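Enoyl-CoA hydratase (Mycobacterium avium, PDB 3OC7) probably catalyses the hydration of enoyl-CoA thioesters in fatty acid metabolism. Local coordinates at residues Ala98-Val111 and Lys219-Asp231. Sequence-based numbering, arbitrary orientation.
Sequences AALMRAIVESRLPV and KALTTAAVLERFD. With EDO (1,2-ethanediol), chain B; EDO (1,2-ethanediol), chain C.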
loop_
_atom_site.group_PDB
_atom_site.type_symbol
_atom_site.label_atom_id
_atom_site.label_comp_id
_atom_site.label_asym_id
_atom_site.label_seq_id
_atom_site.Cartn_x
_atom_site.Cartn_y
_atom_site.Cartn_z
ATOM N N ALA A 98 -8.475 21.172 -6.843
ATOM C CA ALA A 98 -7.585 20.919 -5.696
ATOM C C ALA A 98 -8.100 21.534 -4.387
ATOM O O ALA A 98 -8.076 20.876 -3.327
ATOM C CB ALA A 98 -6.157 21.399 -6.004
ATOM N N ALA A 99 -8.609 22.772 -4.446
ATOM C CA ALA A 99 -9.127 23.437 -3.241
ATOM C C ALA A 99 -10.386 22.776 -2.643
ATOM O O ALA A 99 -10.550 22.743 -1.410
ATOM C CB ALA A 99 -9.373 24.928 -3.523
ATOM N N LEU A 100 -11.247 22.238 -3.510
ATOM C CA LEU A 100 -12.425 21.493 -3.065
ATOM C C LEU A 100 -12.040 20.179 -2.390
ATOM O O LEU A 100 -12.555 19.859 -1.309
ATOM C CB LEU A 100 -13.437 21.285 -4.213
ATOM C CG LEU A 100 -14.688 20.445 -3.889
ATOM C CD1 LEU A 100 -15.530 21.091 -2.770
ATOM C CD2 LEU A 100 -15.502 20.246 -5.177
ATOM N N MET A 101 -11.154 19.422 -3.025
ATOM C CA MET A 101 -10.630 18.195 -2.397
ATOM C C MET A 101 -9.969 18.470 -1.045
ATOM O O MET A 101 -10.212 17.752 -0.054
ATOM C CB MET A 101 -9.652 17.469 -3.342
ATOM C CG MET A 101 -10.293 16.902 -4.646
ATOM S SD MET A 101 -9.144 15.840 -5.587
ATOM C CE MET A 101 -7.778 17.004 -5.876
ATOM N N ARG A 102 -9.162 19.525 -0.984
ATOM C CA ARG A 102 -8.470 19.917 0.255
ATOM C C ARG A 102 -9.439 20.306 1.412
ATOM O O ARG A 102 -9.171 19.975 2.581
ATOM C CB ARG A 102 -7.416 21.023 -0.003
ATOM C CG ARG A 102 -6.460 21.248 1.185
ATOM C CD ARG A 102 -5.216 22.113 0.885
ATOM N NE ARG A 102 -4.288 22.053 2.028
ATOM C CZ ARG A 102 -2.964 22.135 1.963
ATOM N NH1 ARG A 102 -2.333 22.307 0.797
ATOM N NH2 ARG A 102 -2.259 22.056 3.093
ATOM N N ALA A 103 -10.555 20.971 1.085
ATOM C CA ALA A 103 -11.591 21.317 2.082
ATOM C C ALA A 103 -12.198 20.059 2.738
ATOM O O ALA A 103 -12.404 20.011 3.960
ATOM C CB ALA A 103 -12.699 22.199 1.473
ATOM N N ILE A 104 -12.455 19.025 1.923
ATOM C CA ILE A 104 -12.980 17.741 2.434
ATOM C C ILE A 104 -11.921 17.086 3.359
ATOM O O ILE A 104 -12.229 16.662 4.487
ATOM C CB ILE A 104 -13.394 16.774 1.260
ATOM C CG1 ILE A 104 -14.594 17.332 0.473
ATOM C CG2 ILE A 104 -13.684 15.342 1.785
ATOM C CD1 ILE A 104 -14.855 16.616 -0.833
ATOM N N VAL A 105 -10.668 17.017 2.896
ATOM C CA VAL A 105 -9.572 16.391 3.664
ATOM C C VAL A 105 -9.264 17.116 5.008
ATOM O O VAL A 105 -8.961 16.436 6.020
ATOM C CB VAL A 105 -8.294 16.201 2.778
ATOM C CG1 VAL A 105 -7.149 15.583 3.576
ATOM C CG2 VAL A 105 -8.585 15.298 1.590
ATOM N N GLU A 106 -9.377 18.454 5.037
ATOM C CA GLU A 106 -9.066 19.274 6.241
ATOM C C GLU A 106 -10.178 19.296 7.315
ATOM O O GLU A 106 -9.932 19.731 8.449
ATOM C CB GLU A 106 -8.697 20.732 5.856
ATOM C CG GLU A 106 -7.308 20.878 5.204
ATOM C CD GLU A 106 -6.966 22.323 4.785
ATOM O OE1 GLU A 106 -7.892 23.129 4.591
ATOM O OE2 GLU A 106 -5.769 22.640 4.623
ATOM N N SER A 107 -11.403 18.897 6.955
ATOM C CA SER A 107 -12.574 19.042 7.870
ATOM C C SER A 107 -12.420 18.275 9.205
ATOM O O SER A 107 -11.873 17.175 9.222
ATOM C CB SER A 107 -13.848 18.559 7.154
ATOM O OG SER A 107 -15.030 18.710 7.958
ATOM N N ARG A 108 -12.917 18.848 10.307
ATOM C CA ARG A 108 -13.032 18.135 11.610
ATOM C C ARG A 108 -13.932 16.896 11.522
ATOM O O ARG A 108 -13.847 16.002 12.373
ATOM C CB ARG A 108 -13.539 19.072 12.744
ATOM C CG ARG A 108 -15.066 19.346 12.732
ATOM C CD ARG A 108 -15.598 20.164 13.951
ATOM N NE ARG A 108 -17.053 20.402 13.889
ATOM C CZ ARG A 108 -17.990 19.578 14.357
ATOM N NH1 ARG A 108 -17.658 18.409 14.904
ATOM N NH2 ARG A 108 -19.278 19.916 14.261
ATOM N N LEU A 109 -14.809 16.877 10.510
ATOM C CA LEU A 109 -15.850 15.839 10.331
ATOM C C LEU A 109 -15.412 14.707 9.389
ATOM O O LEU A 109 -14.918 14.984 8.278
ATOM C CB LEU A 109 -17.130 16.475 9.752
ATOM C CG LEU A 109 -17.841 17.573 10.545
ATOM C CD1 LEU A 109 -18.892 18.280 9.690
ATOM C CD2 LEU A 109 -18.467 16.989 11.804
ATOM N N PRO A 110 -15.604 13.430 9.805
ATOM C CA PRO A 110 -15.566 12.333 8.818
ATOM C C PRO A 110 -16.603 12.549 7.681
ATOM O O PRO A 110 -17.768 12.939 7.961
ATOM C CB PRO A 110 -15.919 11.088 9.665
ATOM C CG PRO A 110 -15.516 11.458 11.099
ATOM C CD PRO A 110 -15.901 12.935 11.174
ATOM N N VAL A 111 -16.182 12.328 6.425
ATOM C CA VAL A 111 -17.053 12.469 5.225
ATOM C C VAL A 111 -17.169 11.114 4.481
ATOM O O VAL A 111 -16.139 10.502 4.100
ATOM C CB VAL A 111 -16.542 13.592 4.261
ATOM C CG1 VAL A 111 -17.551 13.800 3.118
ATOM C CG2 VAL A 111 -16.290 14.909 4.994
ATOM N N LYS A 219 -9.141 11.141 12.641
ATOM C CA LYS A 219 -9.056 11.515 11.209
ATOM C C LYS A 219 -7.697 12.169 10.826
ATOM O O LYS A 219 -7.057 11.769 9.824
ATOM C CB LYS A 219 -10.227 12.423 10.801
ATOM C CG LYS A 219 -10.144 12.977 9.365
ATOM C CD LYS A 219 -11.444 13.621 8.836
ATOM C CE LYS A 219 -11.176 14.371 7.529
ATOM N NZ LYS A 219 -12.431 14.691 6.765
ATOM N N ALA A 220 -7.256 13.165 11.606
ATOM C CA ALA A 220 -6.011 13.890 11.309
ATOM C C ALA A 220 -4.767 12.965 11.232
ATOM O O ALA A 220 -3.853 13.191 10.419
ATOM C CB ALA A 220 -5.788 15.026 12.305
ATOM N N LEU A 221 -4.744 11.904 12.043
ATOM C CA LEU A 221 -3.629 10.930 11.934
ATOM C C LEU A 221 -3.527 10.318 10.514
ATOM O O LEU A 221 -2.415 10.140 9.964
ATOM C CB LEU A 221 -3.742 9.827 12.996
ATOM C CG LEU A 221 -3.608 10.252 14.468
ATOM C CD1 LEU A 221 -4.229 9.199 15.370
ATOM C CD2 LEU A 221 -2.138 10.489 14.839
ATOM N N THR A 222 -4.696 10.038 9.916
ATOM C CA THR A 222 -4.806 9.394 8.588
ATOM C C THR A 222 -4.659 10.355 7.393
ATOM O O THR A 222 -4.393 9.889 6.270
ATOM C CB THR A 222 -6.125 8.546 8.427
ATOM O OG1 THR A 222 -7.279 9.403 8.280
ATOM C CG2 THR A 222 -6.311 7.566 9.618
ATOM N N THR A 223 -4.799 11.668 7.625
ATOM C CA THR A 223 -4.724 12.673 6.533
ATOM C C THR A 223 -3.401 13.449 6.417
ATOM O O THR A 223 -3.191 14.140 5.412
ATOM C CB THR A 223 -5.853 13.744 6.645
ATOM O OG1 THR A 223 -5.710 14.453 7.888
ATOM C CG2 THR A 223 -7.251 13.117 6.533
ATOM N N ALA A 224 -2.520 13.328 7.416
ATOM C CA ALA A 224 -1.255 14.084 7.448
ATOM C C ALA A 224 -0.403 13.898 6.188
ATOM O O ALA A 224 0.063 14.886 5.593
ATOM C CB ALA A 224 -0.445 13.742 8.718
ATOM N N ALA A 225 -0.227 12.646 5.757
ATOM C CA ALA A 225 0.577 12.349 4.543
ATOM C C ALA A 225 -0.060 12.880 3.245
ATOM O O ALA A 225 0.651 13.339 2.330
ATOM C CB ALA A 225 0.869 10.844 4.419
ATOM N N VAL A 226 -1.391 12.825 3.165
ATOM C CA VAL A 226 -2.146 13.379 2.027
ATOM C C VAL A 226 -1.960 14.908 1.903
ATOM O O VAL A 226 -1.662 15.415 0.804
ATOM C CB VAL A 226 -3.667 12.994 2.088
ATOM C CG1 VAL A 226 -4.459 13.617 0.929
ATOM C CG2 VAL A 226 -3.836 11.460 2.063
ATOM N N LEU A 227 -2.073 15.636 3.015
ATOM C CA LEU A 227 -1.903 17.093 2.981
ATOM C C LEU A 227 -0.460 17.527 2.591
ATOM O O LEU A 227 -0.275 18.560 1.909
ATOM C CB LEU A 227 -2.376 17.716 4.302
ATOM C CG LEU A 227 -3.891 17.575 4.555
ATOM C CD1 LEU A 227 -4.270 17.909 6.005
ATOM C CD2 LEU A 227 -4.677 18.426 3.560
ATOM N N GLU A 228 0.534 16.718 2.979
ATOM C CA GLU A 228 1.933 16.954 2.584
ATOM C C GLU A 228 2.119 16.866 1.071
ATOM O O GLU A 228 2.898 17.657 0.487
ATOM C CB GLU A 228 2.887 15.963 3.262
ATOM C CG GLU A 228 3.060 16.148 4.755
ATOM C CD GLU A 228 3.874 15.023 5.386
ATOM O OE1 GLU A 228 4.973 14.708 4.871
ATOM O OE2 GLU A 228 3.415 14.448 6.396
ATOM N N ARG A 229 1.409 15.928 0.434
ATOM C CA ARG A 229 1.441 15.749 -1.034
ATOM C C ARG A 229 0.829 16.962 -1.768
ATOM O O ARG A 229 1.396 17.435 -2.771
ATOM C CB ARG A 229 0.764 14.414 -1.441
ATOM C CG ARG A 229 0.816 14.082 -2.939
ATOM C CD ARG A 229 0.001 12.837 -3.316
ATOM N NE ARG A 229 0.573 11.596 -2.778
ATOM C CZ ARG A 229 1.329 10.740 -3.463
ATOM N NH1 ARG A 229 1.629 10.966 -4.736
ATOM N NH2 ARG A 229 1.779 9.643 -2.862
ATOM N N PHE A 230 -0.300 17.476 -1.262
ATOM C CA PHE A 230 -0.894 18.734 -1.764
ATOM C C PHE A 230 0.129 19.893 -1.683
ATOM O O PHE A 230 0.318 20.632 -2.662
ATOM C CB PHE A 230 -2.166 19.126 -0.972
ATOM C CG PHE A 230 -3.468 18.446 -1.423
ATOM C CD1 PHE A 230 -3.729 17.110 -1.131
ATOM C CD2 PHE A 230 -4.473 19.198 -2.077
ATOM C CE1 PHE A 230 -4.958 16.509 -1.507
ATOM C CE2 PHE A 230 -5.711 18.621 -2.460
ATOM C CZ PHE A 230 -5.957 17.268 -2.169
ATOM N N ASP A 231 0.788 20.056 -0.530
ATOM C CA ASP A 231 1.800 21.112 -0.349
ATOM C C ASP A 231 2.920 21.036 -1.419
ATOM O O ASP A 231 3.292 22.063 -2.001
ATOM C CB ASP A 231 2.419 21.040 1.059
ATOM C CG ASP A 231 1.501 21.561 2.157
ATOM O OD1 ASP A 231 0.513 22.281 1.878
ATOM O OD2 ASP A 231 1.810 21.255 3.331
HETATM C C1 EDO B . 1.978 9.650 12.075
HETATM O O1 EDO B . 3.131 8.905 11.662
HETATM C C2 EDO B . 1.224 10.176 10.860
HETATM O O2 EDO B . 0.090 10.914 11.340
HETATM C C1 EDO C . 1.749 13.364 -7.821
HETATM O O1 EDO C . 1.444 13.481 -6.427
HETATM C C2 EDO C . 2.781 12.267 -8.049
HETATM O O2 EDO C . 3.046 12.206 -9.458
HETATM O O HOH W 1 -7.717 16.400 8.542
#
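Lys219 drives its extended side chain between a carbonyl of helix 86-106, Ile104 O, and one of the loop that follows, Leu109 O, joining the two antiparallel helices of this crotonase fold, a clear case of a buried lysine using peptide carbonyls and a carboxylate to fix two helices against each other. CG stands anti to the backbone N (chi1 174°) and the chain runs extended from there, which carries NZ across to Leu109 O at 2.9 Å and Ile104 O at 3.0 Å. The Ile104 carbonyl is met fairly straight (C=O...N angle 157°), that of Leu109 more from the side. A salt bridge to Asp131, whose carboxylate also accepts from Val111 N, would balance this buried charge and ties the turn leading into strand 111-115 to helix 212-245; Leu173 of a second subunit packs on the lysine.

One turn along, Val105 CG1 touches both Thr223 CB and Leu227 CD2, at 3.8 Å each, while a water spans Val105 O and Thr223 OG1. Leu227 CD2 also reaches Glu106 CG.

Phe230 then slots in edge-on: its CZ meets Met101 CB near the ring plane at 3.9 Å, and CE2 lies close to Ala98 O. Leu157 and Thr158 of helix 156-159 touch both Met101 and Phe230. Arg102 slides past the ring in the opposite direction, the guanidinium turned 68° from it.

At the more exposed border, Arg102 joins two acids. NE reaches Glu106 OE2 from above its carboxylate plane, whereas NH1 and NH2 close end-on upon a single oxygen, Asp231 OD1, each at 3.0 Å, from the same face of the carboxylate.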